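Local coordinates for protein probable benzoylformate decarboxylase (Rhodococcus jostii, PDB 7ORX) that belongs to the multidomain thiamine pyrophosphate enzyme family and binds thiamine diphosphate and a sodium ion, at residues P450-I455 against T520-R525; S8-E13 against D137-I142; A223-E228 against I327-V332; P246-S251 against Q389-H394; I236-S241 against P279-H284. All coordinates share one frame; numbering follows the deposited sequence.

Interaction 1 of 5, residues P450-I455 against T520-R525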
# COMPACT_ATOMS: atom_id res chain seq x y z
N PRO C 450 -1.63 -9.59 -40.44
CA PRO C 450 -0.50 -9.98 -41.30
C PRO C 450 0.88 -9.56 -40.77
O PRO C 450 1.61 -9.01 -41.54
CB PRO C 450 -0.76 -9.19 -42.59
CG PRO C 450 -1.47 -7.94 -42.08
CD PRO C 450 -2.39 -8.46 -40.99
N VAL C 451 1.17 -9.79 -39.49
CA VAL C 451 2.52 -9.54 -38.90
C VAL C 451 3.52 -10.50 -39.55
O VAL C 451 3.17 -11.69 -39.74
CB VAL C 451 2.66 -9.86 -37.41
CG1 VAL C 451 3.12 -8.67 -36.65
CG2 VAL C 451 1.45 -10.53 -36.80
N VAL C 452 4.76 -10.05 -39.64
CA VAL C 452 5.91 -10.96 -39.84
C VAL C 452 6.71 -11.05 -38.54
O VAL C 452 7.18 -10.01 -38.07
CB VAL C 452 6.74 -10.44 -41.01
CG1 VAL C 452 7.95 -11.34 -41.25
CG2 VAL C 452 5.85 -10.24 -42.24
N ILE C 453 6.86 -12.26 -38.01
CA ILE C 453 7.64 -12.55 -36.78
C ILE C 453 8.92 -13.29 -37.17
O ILE C 453 8.84 -14.40 -37.71
CB ILE C 453 6.76 -13.36 -35.81
CG1 ILE C 453 5.48 -12.61 -35.44
CG2 ILE C 453 7.52 -13.74 -34.56
CD1 ILE C 453 5.71 -11.34 -34.69
N ILE C 454 10.08 -12.70 -36.88
CA ILE C 454 11.40 -13.34 -37.08
C ILE C 454 11.94 -13.70 -35.71
O ILE C 454 12.24 -12.79 -34.94
CB ILE C 454 12.33 -12.40 -37.83
CG1 ILE C 454 11.77 -12.07 -39.21
CG2 ILE C 454 13.71 -12.99 -37.91
CD1 ILE C 454 12.53 -10.95 -39.93
N ILE C 455 12.02 -14.99 -35.41
CA ILE C 455 12.66 -15.50 -34.18
C ILE C 455 14.15 -15.59 -34.48
O ILE C 455 14.48 -16.29 -35.38
CB ILE C 455 12.09 -16.88 -33.81
CG1 ILE C 455 10.57 -16.89 -33.64
CG2 ILE C 455 12.78 -17.40 -32.57
CD1 ILE C 455 10.05 -15.84 -32.72
N THR C 520 2.94 -14.79 -40.44
CA THR C 520 4.05 -15.67 -40.88
C THR C 520 5.17 -15.57 -39.85
O THR C 520 5.40 -14.46 -39.35
CB THR C 520 4.56 -15.25 -42.25
OG1 THR C 520 4.62 -13.82 -42.24
CG2 THR C 520 3.64 -15.69 -43.35
N LEU C 521 5.79 -16.69 -39.55
CA LEU C 521 6.93 -16.77 -38.63
C LEU C 521 8.11 -17.34 -39.39
O LEU C 521 7.94 -18.41 -39.99
CB LEU C 521 6.57 -17.70 -37.47
CG LEU C 521 7.68 -17.84 -36.44
CD1 LEU C 521 7.11 -17.78 -35.03
CD2 LEU C 521 8.48 -19.09 -36.67
N ILE C 522 9.25 -16.69 -39.33
CA ILE C 522 10.53 -17.24 -39.85
C ILE C 522 11.43 -17.51 -38.65
O ILE C 522 11.72 -16.57 -37.96
CB ILE C 522 11.18 -16.24 -40.79
CG1 ILE C 522 10.32 -16.01 -42.03
CG2 ILE C 522 12.57 -16.67 -41.16
CD1 ILE C 522 10.60 -14.67 -42.69
N GLU C 523 11.86 -18.75 -38.43
CA GLU C 523 12.84 -19.07 -37.38
C GLU C 523 14.20 -19.01 -38.04
O GLU C 523 14.43 -19.81 -38.89
CB GLU C 523 12.55 -20.43 -36.76
CG GLU C 523 13.56 -20.80 -35.69
CD GLU C 523 13.45 -22.24 -35.16
OE1 GLU C 523 12.44 -22.92 -35.48
OE2 GLU C 523 14.38 -22.69 -34.43
N VAL C 524 15.02 -18.03 -37.75
CA VAL C 524 16.39 -17.90 -38.29
C VAL C 524 17.30 -18.53 -37.26
O VAL C 524 17.20 -18.15 -36.12
CB VAL C 524 16.80 -16.44 -38.49
CG1 VAL C 524 18.22 -16.32 -38.98
CG2 VAL C 524 15.85 -15.72 -39.43
N ARG C 525 18.18 -19.44 -37.67
CA ARG C 525 19.27 -19.93 -36.81
C ARG C 525 20.37 -18.87 -36.84
O ARG C 525 20.85 -18.53 -37.94
CB ARG C 525 19.76 -21.30 -37.30
CG ARG C 525 20.50 -22.08 -36.23
CD ARG C 525 21.98 -22.19 -36.53
NE ARG C 525 22.32 -23.43 -37.24
CZ ARG C 525 22.88 -24.52 -36.70
NH1 ARG C 525 23.16 -24.56 -35.41
NH2 ARG C 525 23.16 -25.57 -37.47
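Val452, Ile454, Thr520 and Ile522 lie on one face of a pair of parallel strands, and Ile453, Ile455, Leu521 and Glu523 lie on the other. Peptide N-H and C=O groups join the strands between these faces. Strands 452-457 and 520-525 are parallel neighbours in the six-stranded sheet of the C-terminal TPP binding domain, and their short axes diverge by 17°. The bonds form the ladder of a parallel sheet. Thr520 N meets Val451 O at 3.2 Å, and Ile453 N meets Thr520 O at 3.0 Å. Ile522 N then binds Ile453 O at 2.8 Å. Ile455 bonds through both backbone groups, its N to Ile522 O at 3.0 Å and its O to Val524 N at 3.0 Å.

Helix 503-515 covers the Ile454 face with Ala513 and Phe506. There the side chains of Ile454 and Val524 run side by side and point the same way, with CG2 to CG2 at 3.8 Å. Helix 486-493 covers the Leu521 face. Glu523 uses its carboxylate beyond the pair, where OE2 bonds Asn457 ND2. The side chain of Ile455 is about 8 Å from thiamine diphosphate, near the cofactor but not in contact with it. Leu521 has CG anti to its backbone N (chi1 -179°). Its CD1 lies 3.8 Å from Ile455 CG1, and the two side chains cross obliquely.

Interaction 2 of 5, residues S8-E13 against D137-I142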
# COMPACT_ATOMS: atom_id res chain seq x y z
N SER C 8 -23.84 0.04 -17.55
CA SER C 8 -23.35 -0.56 -18.81
C SER C 8 -23.67 0.37 -20.01
O SER C 8 -22.76 0.68 -20.79
CB SER C 8 -23.94 -1.96 -18.96
OG SER C 8 -23.66 -2.53 -20.23
N GLU C 9 -24.90 0.86 -20.15
CA GLU C 9 -25.29 1.65 -21.34
C GLU C 9 -24.50 2.95 -21.36
O GLU C 9 -24.07 3.39 -22.44
CB GLU C 9 -26.79 1.91 -21.36
CG GLU C 9 -27.61 0.63 -21.52
CD GLU C 9 -29.12 0.79 -21.44
OE1 GLU C 9 -29.63 1.58 -20.58
OE2 GLU C 9 -29.80 0.08 -22.20
N VAL C 10 -24.29 3.55 -20.20
CA VAL C 10 -23.62 4.87 -20.12
C VAL C 10 -22.12 4.69 -20.34
O VAL C 10 -21.50 5.55 -21.01
CB VAL C 10 -23.92 5.58 -18.80
CG1 VAL C 10 -23.13 6.87 -18.70
CG2 VAL C 10 -25.39 5.85 -18.64
N THR C 11 -21.56 3.64 -19.74
CA THR C 11 -20.12 3.30 -19.84
C THR C 11 -19.76 3.11 -21.32
O THR C 11 -18.83 3.78 -21.77
CB THR C 11 -19.77 2.07 -19.00
OG1 THR C 11 -20.05 2.34 -17.63
CG2 THR C 11 -18.31 1.67 -19.13
N TYR C 12 -20.53 2.31 -22.07
CA TYR C 12 -20.34 2.04 -23.52
C TYR C 12 -20.53 3.33 -24.33
O TYR C 12 -19.72 3.57 -25.23
CB TYR C 12 -21.23 0.90 -24.01
CG TYR C 12 -20.63 -0.47 -23.78
CD1 TYR C 12 -19.44 -0.82 -24.39
CD2 TYR C 12 -21.23 -1.41 -22.95
CE1 TYR C 12 -18.86 -2.06 -24.18
CE2 TYR C 12 -20.69 -2.66 -22.73
CZ TYR C 12 -19.49 -2.99 -23.36
OH TYR C 12 -18.91 -4.23 -23.20
N GLU C 13 -21.49 4.18 -23.98
CA GLU C 13 -21.69 5.44 -24.74
C GLU C 13 -20.44 6.32 -24.55
O GLU C 13 -20.07 7.09 -25.48
CB GLU C 13 -23.02 6.10 -24.34
CG GLU C 13 -23.27 7.44 -25.05
CD GLU C 13 -24.36 7.58 -26.12
OE1 GLU C 13 -25.15 8.58 -26.03
OE2 GLU C 13 -24.34 6.77 -27.10
N ASP C 137 -21.16 5.20 -9.24
CA ASP C 137 -19.91 5.95 -9.52
C ASP C 137 -19.07 5.22 -10.59
O ASP C 137 -17.93 5.64 -10.83
CB ASP C 137 -19.14 6.14 -8.22
CG ASP C 137 -18.11 7.26 -8.28
OD1 ASP C 137 -18.50 8.39 -8.77
OD2 ASP C 137 -16.92 7.02 -7.85
N VAL C 138 -19.57 4.16 -11.22
CA VAL C 138 -18.72 3.40 -12.15
C VAL C 138 -18.47 4.25 -13.40
O VAL C 138 -17.33 4.43 -13.78
CB VAL C 138 -19.29 2.01 -12.42
CG1 VAL C 138 -18.62 1.34 -13.60
CG2 VAL C 138 -19.10 1.14 -11.18
N PRO C 139 -19.46 4.88 -14.04
CA PRO C 139 -19.18 5.72 -15.21
C PRO C 139 -18.17 6.85 -14.94
O PRO C 139 -17.27 7.01 -15.69
CB PRO C 139 -20.56 6.27 -15.58
CG PRO C 139 -21.50 5.19 -15.11
CD PRO C 139 -20.90 4.76 -13.78
N ARG C 140 -18.29 7.59 -13.85
CA ARG C 140 -17.38 8.75 -13.62
C ARG C 140 -15.98 8.21 -13.30
O ARG C 140 -15.00 8.79 -13.77
CB ARG C 140 -17.93 9.69 -12.55
CG ARG C 140 -17.13 10.98 -12.34
CD ARG C 140 -17.22 11.51 -10.90
NE ARG C 140 -16.75 10.44 -10.04
CZ ARG C 140 -15.44 10.16 -9.85
NH1 ARG C 140 -14.49 10.96 -10.32
NH2 ARG C 140 -15.09 9.11 -9.12
N THR C 141 -15.88 7.14 -12.53
CA THR C 141 -14.59 6.49 -12.23
C THR C 141 -13.89 6.16 -13.57
O THR C 141 -12.70 6.40 -13.69
CB THR C 141 -14.78 5.26 -11.34
OG1 THR C 141 -15.20 5.67 -10.04
CG2 THR C 141 -13.50 4.46 -11.19
N ILE C 142 -14.61 5.63 -14.55
CA ILE C 142 -14.03 5.29 -15.87
C ILE C 142 -13.72 6.57 -16.63
O ILE C 142 -12.65 6.64 -17.21
CB ILE C 142 -14.92 4.31 -16.65
CG1 ILE C 142 -15.11 3.04 -15.82
CG2 ILE C 142 -14.32 3.98 -18.01
CD1 ILE C 142 -15.83 1.96 -16.56
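Thr11 and Ile142 meet through methyl groups set by their torsions. In Thr11, chi1 of -61° puts OG1 beside its own backbone N and leaves CG2 anti to that N. In Ile142 the extended chi2 of -173° carries CD1 out to the partner helix. Thr11 CG2 and Ile142 CD1 come to 3.6 Å, with the side chains crossing at about a right angle.

Pro139 makes the other main contacts. Its CB lies 4.1 Å from Val10 CG1. Its CG lies 4.1 Å from Thr11 OG1. Pro139 sits in the first turn of its helix, where its lack of an N-H costs no helix bond. Helices 7-17 and 138-149 run nearly parallel here, with short axes 9.4 Å apart at an angle of 20°. They belong to the alpha/beta fold of the N-terminal part of the chain, whose parallel sheet includes strands 22-25 and 157-162.

Polar groups find partners within their own segment or beyond the pair. Thr11 OG1 bonds Val7 O in its own helix. Arg140 grips Asp137 side-on, with NE to OD1 at 3.0 Å and NH2 to OD2 at 3.1 Å. Both oxygens are met on the syn side. Arg140 NH1 also bonds Arg310 O of a neighbouring subunit.

No hydrogen bond crosses between the two segments. Methyl and ring carbons make the contact, while the ion pair at the start of helix 138-149 lies beside neighbouring subunits. The close ion pair would be expected to keep Asp137 ionised.

Interaction 3 of 5, residues A223-E228 against I327-V332; sequences AVLLAE and ILANMV
Leu328 O lies 4.2 Å from Leu226 CD1 and is gripped by two backbone N-H groups of its own segment. Val332 N reaches it at 2.9 Å and Met331 N at 3.2 Å. This carbonyl is therefore satisfied beside an apolar neighbour. No hydrogen bond crosses between the segments.

Leu226 has the largest share of the contact. Its CG is anti to the backbone N (chi1 179°), and chi2 of 57° then places CD1. That methyl meets Val332 CG2 at 3.7 Å, and the two side chains cross at about a right angle. Nearer the backbone, Leu226 CB faces Ala329 CB at 4.2 Å. The small alanine lets the two backbones come close, with the CA atoms of Leu226 and Ala329 4.4 Å apart. The short helix axes approach to 8.3 Å and cross at 39°.

Leu225 closes the exposed side. Its CD2 lies 3.6 Å from Asn330 OD1, and the side chains again cross at about a right angle. The same methyl lies near Ala329 O, a carbonyl that also bonds Lys229 NZ.

The pair belongs to the Rossmann-like alpha/beta fold of the central domain. Leu226 rests on Leu208 of strand 206-210, which places helix 220-230 on the parallel sheet. Helix 190-202 borders the other partner: Leu196 and Ile197 touch Leu328, and Glu201 touches Val332.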
# COMPACT_ATOMS: atom_id res chain seq x y z
N ALA C 223 12.94 17.77 -34.47
CA ALA C 223 14.26 17.34 -33.97
C ALA C 223 15.26 17.41 -35.13
O ALA C 223 16.39 17.90 -34.93
CB ALA C 223 14.16 15.94 -33.46
N VAL C 224 14.87 16.93 -36.32
CA VAL C 224 15.74 16.96 -37.52
C VAL C 224 16.09 18.41 -37.80
O VAL C 224 17.28 18.71 -37.95
CB VAL C 224 15.12 16.28 -38.75
CG1 VAL C 224 15.75 16.79 -40.03
CG2 VAL C 224 15.21 14.77 -38.67
N LEU C 225 15.08 19.28 -37.86
CA LEU C 225 15.31 20.68 -38.29
C LEU C 225 16.26 21.35 -37.29
O LEU C 225 17.15 22.09 -37.69
CB LEU C 225 13.96 21.38 -38.41
CG LEU C 225 14.04 22.86 -38.77
CD1 LEU C 225 14.86 23.10 -40.04
CD2 LEU C 225 12.65 23.42 -38.90
N LEU C 226 16.11 21.02 -36.02
CA LEU C 226 16.93 21.62 -34.93
C LEU C 226 18.38 21.16 -35.06
O LEU C 226 19.27 21.99 -34.92
CB LEU C 226 16.33 21.22 -33.57
CG LEU C 226 17.10 21.74 -32.36
CD1 LEU C 226 17.21 23.26 -32.40
CD2 LEU C 226 16.44 21.31 -31.05
N ALA C 227 18.61 19.86 -35.30
CA ALA C 227 19.96 19.31 -35.56
C ALA C 227 20.56 19.98 -36.80
O ALA C 227 21.76 20.32 -36.73
CB ALA C 227 19.89 17.80 -35.71
N GLU C 228 19.79 20.18 -37.88
CA GLU C 228 20.27 20.91 -39.08
C GLU C 228 20.72 22.32 -38.69
O GLU C 228 21.84 22.71 -39.05
CB GLU C 228 19.25 20.89 -40.22
CG GLU C 228 19.38 19.61 -41.07
CD GLU C 228 18.14 19.16 -41.84
OE1 GLU C 228 17.06 19.87 -41.72
OE2 GLU C 228 18.23 18.07 -42.53
N ILE C 327 9.03 24.86 -31.39
CA ILE C 327 9.39 26.29 -31.12
C ILE C 327 10.90 26.46 -31.37
O ILE C 327 11.26 27.39 -32.13
CB ILE C 327 8.96 26.73 -29.70
CG1 ILE C 327 7.54 27.30 -29.66
CG2 ILE C 327 9.95 27.71 -29.12
CD1 ILE C 327 6.55 26.52 -28.78
N LEU C 328 11.74 25.61 -30.76
CA LEU C 328 13.20 25.83 -30.80
C LEU C 328 13.67 25.67 -32.25
O LEU C 328 14.51 26.45 -32.69
CB LEU C 328 13.90 24.79 -29.94
CG LEU C 328 13.72 24.86 -28.44
CD1 LEU C 328 14.42 23.66 -27.81
CD2 LEU C 328 14.27 26.16 -27.90
N ALA C 329 13.16 24.65 -32.94
CA ALA C 329 13.53 24.31 -34.32
C ALA C 329 13.22 25.49 -35.23
O ALA C 329 14.01 25.74 -36.16
CB ALA C 329 12.79 23.07 -34.76
N ASN C 330 12.13 26.19 -35.00
CA ASN C 330 11.68 27.26 -35.93
C ASN C 330 12.33 28.60 -35.57
O ASN C 330 12.21 29.50 -36.40
CB ASN C 330 10.15 27.33 -36.04
CG ASN C 330 9.60 26.14 -36.81
OD1 ASN C 330 10.08 25.76 -37.89
ND2 ASN C 330 8.60 25.50 -36.24
N MET C 331 13.05 28.72 -34.44
CA MET C 331 13.50 30.04 -33.93
C MET C 331 15.00 30.14 -33.63
O MET C 331 15.50 31.30 -33.63
CB MET C 331 12.70 30.42 -32.69
CG MET C 331 11.51 31.30 -33.01
SD MET C 331 10.87 32.03 -31.44
CE MET C 331 9.65 33.21 -32.03
N VAL C 332 15.72 29.04 -33.41
CA VAL C 332 17.21 29.09 -33.32
C VAL C 332 17.80 29.52 -34.67
O VAL C 332 17.24 29.13 -35.72
CB VAL C 332 17.86 27.79 -32.82
CG1 VAL C 332 17.35 27.40 -31.45
CG2 VAL C 332 17.67 26.68 -33.81

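Interaction 4 of 5, residues P246-S251 against Q389-H394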
# COMPACT_ATOMS: atom_id res chain seq x y z
N PRO C 246 15.75 10.02 -37.77
CA PRO C 246 16.17 9.20 -38.91
C PRO C 246 17.60 8.64 -38.70
O PRO C 246 18.48 9.40 -38.45
CB PRO C 246 16.09 10.16 -40.12
CG PRO C 246 15.44 11.44 -39.65
CD PRO C 246 15.48 11.41 -38.13
N THR C 247 17.80 7.33 -38.79
CA THR C 247 19.13 6.69 -38.52
C THR C 247 20.14 6.92 -39.65
O THR C 247 21.28 6.51 -39.44
CB THR C 247 19.04 5.18 -38.30
OG1 THR C 247 18.69 4.52 -39.51
CG2 THR C 247 18.07 4.85 -37.17
N ARG C 248 19.75 7.51 -40.78
CA ARG C 248 20.74 7.78 -41.87
C ARG C 248 20.82 9.30 -42.11
O ARG C 248 21.29 9.75 -43.14
CB ARG C 248 20.45 6.98 -43.15
CG ARG C 248 20.32 5.48 -42.94
CD ARG C 248 21.60 4.86 -42.40
NE ARG C 248 22.66 4.82 -43.42
CZ ARG C 248 23.97 4.72 -43.14
NH1 ARG C 248 24.37 4.60 -41.88
NH2 ARG C 248 24.88 4.72 -44.09
N HIS C 249 20.35 10.08 -41.19
CA HIS C 249 20.61 11.53 -41.23
C HIS C 249 22.07 11.81 -40.92
O HIS C 249 22.67 11.15 -40.07
CB HIS C 249 19.69 12.24 -40.26
CG HIS C 249 19.73 13.71 -40.43
ND1 HIS C 249 20.63 14.47 -39.77
CD2 HIS C 249 19.00 14.56 -41.20
CE1 HIS C 249 20.47 15.74 -40.11
NE2 HIS C 249 19.45 15.82 -40.98
N PRO C 250 22.70 12.81 -41.56
CA PRO C 250 24.05 13.25 -41.18
C PRO C 250 24.35 13.31 -39.68
O PRO C 250 25.36 12.81 -39.26
CB PRO C 250 24.11 14.63 -41.83
CG PRO C 250 23.42 14.35 -43.15
CD PRO C 250 22.20 13.53 -42.74
N SER C 251 23.45 13.91 -38.89
CA SER C 251 23.62 14.14 -37.44
C SER C 251 23.58 12.83 -36.65
O SER C 251 24.13 12.80 -35.56
CB SER C 251 22.61 15.10 -36.93
OG SER C 251 22.88 16.44 -37.37
N GLN C 389 23.03 -1.12 -38.73
CA GLN C 389 22.60 -1.86 -39.93
C GLN C 389 21.17 -1.48 -40.37
O GLN C 389 20.83 -1.87 -41.46
CB GLN C 389 22.78 -3.34 -39.59
CG GLN C 389 23.20 -4.19 -40.78
CD GLN C 389 24.60 -3.89 -41.28
OE1 GLN C 389 24.81 -3.76 -42.47
NE2 GLN C 389 25.56 -3.81 -40.39
N MET C 390 20.38 -0.69 -39.63
CA MET C 390 18.97 -0.42 -40.04
C MET C 390 18.80 1.00 -40.56
O MET C 390 19.54 1.88 -40.05
CB MET C 390 18.03 -0.68 -38.87
CG MET C 390 17.96 -2.15 -38.53
SD MET C 390 17.25 -3.09 -39.88
CE MET C 390 15.55 -3.09 -39.34
N ASP C 391 17.88 1.17 -41.52
CA ASP C 391 17.54 2.49 -42.15
C ASP C 391 16.08 2.84 -41.81
O ASP C 391 15.21 2.63 -42.64
CB ASP C 391 17.77 2.53 -43.66
CG ASP C 391 17.50 3.87 -44.36
OD1 ASP C 391 17.12 4.85 -43.68
OD2 ASP C 391 17.67 3.91 -45.60
N LEU C 392 15.89 3.39 -40.63
CA LEU C 392 14.58 3.86 -40.08
C LEU C 392 14.43 5.34 -40.39
O LEU C 392 15.35 6.08 -40.05
CB LEU C 392 14.61 3.64 -38.57
CG LEU C 392 14.33 2.22 -38.06
CD1 LEU C 392 14.77 1.18 -39.04
CD2 LEU C 392 15.01 1.98 -36.73
N SER C 393 13.34 5.79 -40.99
CA SER C 393 13.24 7.21 -41.42
C SER C 393 11.85 7.83 -41.20
O SER C 393 11.65 8.93 -41.67
CB SER C 393 13.67 7.35 -42.86
OG SER C 393 12.77 6.71 -43.74
N HIS C 394 10.91 7.08 -40.63
CA HIS C 394 9.49 7.46 -40.41
C HIS C 394 9.20 7.43 -38.91
O HIS C 394 9.83 6.57 -38.19
CB HIS C 394 8.50 6.55 -41.15
CG HIS C 394 8.47 6.80 -42.63
ND1 HIS C 394 9.44 6.26 -43.47
CD2 HIS C 394 7.62 7.49 -43.43
CE1 HIS C 394 9.19 6.61 -44.72
NE2 HIS C 394 8.08 7.39 -44.71
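A type I beta turn, Pro246 to His249, brings Thr247 against Met390 and Leu392 in the loop after helix 383-389. Thr247 OG1 donates to Met390 O at 2.8 Å and accepts from Leu392 N at 3.2 Å. Its chi1 of 69° sets OG1 between the backbone N and the carbonyl carbon, within reach of both groups. The hydroxyl approaches Met390 O from well off the carbonyl axis, with a C=O...donor angle of 124° and a tilt of 30° from the carbonyl plane. Thr247 N adds a third bond, to Leu392 O at 3.0 Å. The same oxygen receives a CA-H...O contact from Pro246 CA at 3.4 Å.

The contact joins two domains of the three-domain thiamine pyrophosphate enzyme fold. The turn lies between two strands of the central domain, and the partner loop belongs to the C-terminal TPP binding domain.

Apolar atoms pack beside the bonds. Thr247 CG2 lies 3.9 Å from Leu392 CB, and Tyr375 of strand 374-378 packs against Leu392.

Arg248 and Asp391 meet through the aliphatic part of the arginine. Arg248 CG is 3.3 Å from Asp391 OD1, with the side chains at about a right angle. Arg248 NE stays 5.5 Å from Asp391 OD2, too far for a salt bridge. The guanidinium turns instead to Gly344, where NH2 bonds the backbone O, and to a cation-pi contact with Phe346.

Interaction 5 of 5, residues I236-S241 against P279-H284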
# COMPACT_ATOMS: atom_id res chain seq x y z
N ILE C 236 20.80 8.82 -29.53
CA ILE C 236 19.55 8.38 -28.85
C ILE C 236 19.91 8.08 -27.38
O ILE C 236 20.93 7.42 -27.15
CB ILE C 236 18.98 7.17 -29.60
CG1 ILE C 236 18.49 7.59 -30.99
CG2 ILE C 236 17.87 6.48 -28.81
CD1 ILE C 236 18.01 6.41 -31.83
N ALA C 237 19.09 8.50 -26.44
CA ALA C 237 19.30 8.19 -25.02
C ALA C 237 19.38 6.69 -24.81
O ALA C 237 18.71 5.89 -25.46
CB ALA C 237 18.14 8.73 -24.22
N PRO C 238 20.14 6.26 -23.80
CA PRO C 238 20.36 4.85 -23.54
C PRO C 238 19.11 4.04 -23.23
O PRO C 238 18.23 4.55 -22.73
CB PRO C 238 21.28 4.82 -22.32
CG PRO C 238 21.02 6.15 -21.67
CD PRO C 238 20.82 7.11 -22.82
N SER C 239 19.17 2.72 -23.49
CA SER C 239 18.06 1.76 -23.28
C SER C 239 16.83 2.36 -23.98
O SER C 239 15.78 2.53 -23.37
CB SER C 239 17.83 1.52 -21.80
OG SER C 239 19.03 1.24 -21.07
N PRO C 240 16.93 2.62 -25.31
CA PRO C 240 15.80 3.16 -26.06
C PRO C 240 14.70 2.13 -26.28
O PRO C 240 14.95 0.95 -26.49
CB PRO C 240 16.44 3.51 -27.41
CG PRO C 240 17.53 2.50 -27.58
CD PRO C 240 18.08 2.30 -26.19
N SER C 241 13.48 2.59 -26.28
CA SER C 241 12.25 1.83 -26.53
C SER C 241 11.65 2.34 -27.84
O SER C 241 10.77 1.66 -28.32
CB SER C 241 11.31 2.05 -25.35
OG SER C 241 11.30 3.45 -24.99
N PRO C 279 14.58 10.14 -19.67
CA PRO C 279 15.14 10.27 -18.33
C PRO C 279 16.61 10.62 -18.51
O PRO C 279 17.11 10.49 -19.63
CB PRO C 279 14.97 8.90 -17.66
CG PRO C 279 14.01 8.15 -18.58
CD PRO C 279 14.19 8.75 -19.97
N VAL C 280 17.24 11.05 -17.43
CA VAL C 280 18.71 11.28 -17.29
C VAL C 280 19.18 10.42 -16.12
O VAL C 280 18.93 10.74 -14.97
CB VAL C 280 18.99 12.78 -17.05
CG1 VAL C 280 20.44 13.07 -16.84
CG2 VAL C 280 18.50 13.61 -18.21
N PHE C 281 19.74 9.24 -16.39
CA PHE C 281 19.59 8.50 -17.64
C PHE C 281 19.10 7.08 -17.28
O PHE C 281 19.21 6.61 -16.11
CB PHE C 281 20.90 8.45 -18.44
CG PHE C 281 21.37 9.70 -19.16
CD1 PHE C 281 20.78 10.11 -20.34
CD2 PHE C 281 22.48 10.41 -18.72
CE1 PHE C 281 21.21 11.25 -21.00
CE2 PHE C 281 22.96 11.50 -19.43
CZ PHE C 281 22.33 11.92 -20.57
N ARG C 282 18.66 6.35 -18.29
CA ARG C 282 18.20 4.94 -18.19
C ARG C 282 19.41 3.99 -18.35
O ARG C 282 19.50 3.17 -19.29
CB ARG C 282 17.10 4.80 -19.23
CG ARG C 282 16.07 3.75 -18.87
CD ARG C 282 14.92 4.24 -18.02
NE ARG C 282 14.08 3.04 -17.96
CZ ARG C 282 13.83 2.31 -16.87
NH1 ARG C 282 14.32 2.65 -15.69
NH2 ARG C 282 13.03 1.27 -16.98
N TYR C 283 20.35 4.10 -17.42
CA TYR C 283 21.55 3.24 -17.25
C TYR C 283 21.06 1.82 -16.95
O TYR C 283 19.90 1.68 -16.59
CB TYR C 283 22.41 3.73 -16.08
CG TYR C 283 22.89 5.17 -16.16
CD1 TYR C 283 23.63 5.60 -17.25
CD2 TYR C 283 22.69 6.07 -15.13
CE1 TYR C 283 24.10 6.90 -17.35
CE2 TYR C 283 23.18 7.37 -15.21
CZ TYR C 283 23.89 7.79 -16.33
OH TYR C 283 24.47 9.01 -16.49
N HIS C 284 21.91 0.82 -17.07
CA HIS C 284 21.54 -0.62 -16.97
C HIS C 284 22.64 -1.37 -16.23
O HIS C 284 22.50 -1.58 -15.02
CB HIS C 284 21.25 -1.18 -18.38
CG HIS C 284 20.67 -2.55 -18.37
ND1 HIS C 284 19.95 -3.04 -19.46
CD2 HIS C 284 20.64 -3.52 -17.42
CE1 HIS C 284 19.54 -4.27 -19.19
NE2 HIS C 284 19.94 -4.59 -17.94
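Ser239 and Arg282 hold together two loops at the C-terminal ends of strands 234-236 and 272-276. Both strands belong to the parallel sheet of the Rossmann-like central domain.

One hydrogen bond crosses between the loops. Ser239 OG donates to Arg282 O at 2.7 Å, almost in line with the carbonyl (C=O...donor angle 164°). Chi1 of -49° sets OG beside the serine's own backbone N. The backbone on both sides is sharply bent. Ser239 has left-handed backbone angles, and Arg282 is the centre of an inverse gamma turn closed by a weak bond from Tyr283 N to Phe281 O. A cis peptide precedes Phe281.

The apolar contacts centre on Pro238. Its CD lies 3.9 Å from Phe281 CD1, approaching the ring obliquely. Its CG lies 4.0 Å from Phe281 CB. On one face of the Phe281 ring sits Val280 CG1, 3.8 Å above the plane and offset toward the rim. Leu263 of helix 260-266 touches both Pro238 and Phe281.

Charged and aromatic groups reach past the pair. The Arg282 guanidinium makes a cation-pi contact with Tyr90. The side chain of His284 is about 7 Å from thiamine diphosphate, so this loop borders the cofactor region. Met112 of a neighbouring subunit packs on Ser239 and His284, which places the contact at a subunit interface.

The stem of Arg282 stays near the serine loop: its CB is 3.7 Å from Pro238 O, and its CG is 4.1 Å from Ser239 CB.

In the fold
Interaction 2 comes first along the chain, in the N-terminal part, and interaction 1 closes last, in the C-terminal sheet. Their centres are 41 Å apart. Interactions 3 and 5 belong to the central part, with 5 nested inside the loop closed by 3. Interaction 4 alternates with both and ties the central domain to the C-terminal one. Interactions 3 and 4 touch directly: Glu228 OE2 of helix 220-230 lies 3.0 Å from His249 NE2, a probable hydrogen bond, and Val224 packs on Pro246. Interactions 1 and 5 both approach thiamine diphosphate. Together the five contacts sample all three parts of the chain and one joint between them.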